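NLP/P60 (Enterococcus faecium, PDB 6B8C) is the NlpC/p60 domain of the secreted peptidoglycan hydrolase SagA, an endopeptidase that probably cuts peptide stems of the bacterial cell wall to release muropeptides. Local coordinates at residues Thr59-Val62 with Tyr63-Thr67. Sequence-based numbering, arbitrary orientation.
Sequences TRYV and YLQVT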
loop_
_atom_site.group_PDB
_atom_site.type_symbol
_atom_site.label_atom_id
_atom_site.label_comp_id
_atom_site.label_asym_id
_atom_site.label_seq_id
_atom_site.Cartn_x
_atom_site.Cartn_y
_atom_site.Cartn_z
ATOM N N THR A 59 -1.993 0.677 -4.324
ATOM C CA THR A 59 -1.327 1.808 -3.680
ATOM C C THR A 59 -1.048 2.929 -4.674
ATOM O O THR A 59 -1.224 4.117 -4.354
ATOM C CB THR A 59 -0.029 1.345 -3.015
ATOM O OG1 THR A 59 0.875 0.855 -4.012
ATOM C CG2 THR A 59 -0.308 0.233 -2.014
ATOM N N ARG A 60 -0.608 2.575 -5.888
ATOM C CA ARG A 60 -0.389 3.589 -6.911
ATOM C C ARG A 60 -1.675 4.336 -7.229
ATOM O O ARG A 60 -1.666 5.563 -7.376
ATOM C CB ARG A 60 0.179 2.951 -8.178
ATOM C CG ARG A 60 0.409 3.949 -9.298
ATOM C CD ARG A 60 1.179 3.343 -10.458
ATOM N NE ARG A 60 0.303 2.800 -11.489
ATOM C CZ ARG A 60 -0.225 3.520 -12.473
ATOM N NH1 ARG A 60 -1.014 2.944 -13.370
ATOM N NH2 ARG A 60 0.032 4.821 -12.559
ATOM N N TYR A 61 -2.794 3.615 -7.330
ATOM C CA TYR A 61 -4.062 4.255 -7.657
ATOM C C TYR A 61 -4.508 5.196 -6.547
ATOM O O TYR A 61 -4.990 6.302 -6.819
ATOM C CB TYR A 61 -5.125 3.188 -7.920
ATOM C CG TYR A 61 -6.379 3.731 -8.563
ATOM C CD1 TYR A 61 -7.505 4.024 -7.801
ATOM C CD2 TYR A 61 -6.432 3.964 -9.932
ATOM C CE1 TYR A 61 -8.651 4.527 -8.389
ATOM C CE2 TYR A 61 -7.571 4.470 -10.528
ATOM C CZ TYR A 61 -8.677 4.750 -9.753
ATOM O OH TYR A 61 -9.815 5.250 -10.346
ATOM N N VAL A 62 -4.360 4.771 -5.291
ATOM C CA VAL A 62 -4.734 5.632 -4.170
ATOM C C VAL A 62 -3.920 6.922 -4.197
ATOM O O VAL A 62 -4.467 8.033 -4.101
ATOM C CB VAL A 62 -4.567 4.880 -2.837
ATOM C CG1 VAL A 62 -4.796 5.814 -1.664
ATOM C CG2 VAL A 62 -5.537 3.709 -2.776
ATOM N N TYR A 63 -2.596 6.794 -4.343
ATOM C CA TYR A 63 -1.760 7.989 -4.346
ATOM C C TYR A 63 -2.011 8.853 -5.571
ATOM O O TYR A 63 -1.905 10.079 -5.490
ATOM C CB TYR A 63 -0.289 7.603 -4.242
ATOM C CG TYR A 63 0.144 7.525 -2.806
ATOM C CD1 TYR A 63 -0.053 6.370 -2.069
ATOM C CD2 TYR A 63 0.705 8.626 -2.172
ATOM C CE1 TYR A 63 0.322 6.300 -0.748
ATOM C CE2 TYR A 63 1.082 8.567 -0.849
ATOM C CZ TYR A 63 0.890 7.400 -0.142
ATOM O OH TYR A 63 1.263 7.328 1.178
ATOM N N LEU A 64 -2.366 8.242 -6.700
ATOM C CA LEU A 64 -2.692 9.017 -7.889
ATOM C C LEU A 64 -3.965 9.823 -7.681
ATOM O O LEU A 64 -4.041 10.992 -8.079
ATOM C CB LEU A 64 -2.827 8.079 -9.085
ATOM C CG LEU A 64 -2.540 8.638 -10.473
ATOM C CD1 LEU A 64 -1.494 9.735 -10.399
ATOM C CD2 LEU A 64 -2.057 7.504 -11.363
ATOM N N GLN A 65 -4.972 9.217 -7.050
ATOM C CA GLN A 65 -6.225 9.924 -6.807
ATOM C C GLN A 65 -6.035 11.071 -5.824
ATOM O O GLN A 65 -6.629 12.142 -5.995
ATOM C CB GLN A 65 -7.286 8.954 -6.291
ATOM C CG GLN A 65 -7.701 7.906 -7.296
ATOM C CD GLN A 65 -8.086 8.508 -8.628
ATOM O OE1 GLN A 65 -7.336 8.419 -9.600
ATOM N NE2 GLN A 65 -9.257 9.131 -8.681
ATOM N N VAL A 66 -5.225 10.869 -4.784
ATOM C CA VAL A 66 -5.144 11.892 -3.743
ATOM C C VAL A 66 -4.138 12.982 -4.109
ATOM O O VAL A 66 -4.398 14.174 -3.907
ATOM C CB VAL A 66 -4.817 11.250 -2.383
ATOM C CG1 VAL A 66 -4.583 12.324 -1.334
ATOM C CG2 VAL A 66 -5.944 10.338 -1.955
ATOM N N THR A 67 -2.980 12.604 -4.655
ATOM C CA THR A 67 -1.882 13.538 -4.860
ATOM C C THR A 67 -1.605 13.865 -6.320
ATOM O O THR A 67 -0.930 14.861 -6.591
ATOM C CB THR A 67 -0.590 12.987 -4.241
ATOM O OG1 THR A 67 -0.093 11.920 -5.057
ATOM C CG2 THR A 67 -0.851 12.460 -2.834
#
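Four consecutive i to i+4 backbone hydrogen bonds join Thr59-Val62 to Tyr63-Val66, from Tyr63 N to Thr59 O (3.0 Å) through to Val66 N to Val62 O, making one continuous run of alpha helix. These are the last nine residues of helix 55-67, packed against the antiparallel sheet of the NlpC/P60 papain-like fold. On one flank the Gln65 amide makes an offset (parallel-displaced) stack on one face of the Tyr61 ring, the two planes only 10° apart. Gln65 CG sits 4.1 Å from the ring centroid in a CH-pi contact, and a bend at chi2 (-51°) turns the amide flat against the ring, with its OE1 3.9 Å from Tyr61 CZ, near the rim. Phe53 and Tyr38 also pack against this tyrosine. Next to it, Arg60 and Leu64 run side by side, with NH2 of the arginine 3.6 Å from CD2 of the leucine; that same NH2 forms a salt bridge with Asp70. The inner side is carried by Thr59, Val62 and Tyr63, the first two touching Ile109 of strand 106-112, while the Tyr63 hydroxyl bonds Gly93 O. Tyr63 CD1 brings its ring edge to Thr59 O at 3.4 Å. In the last turn Tyr63 O takes two donors from opposite faces of its carbonyl plane: Thr67 N at 2.9 Å and Thr67 OG1 at 2.6 Å.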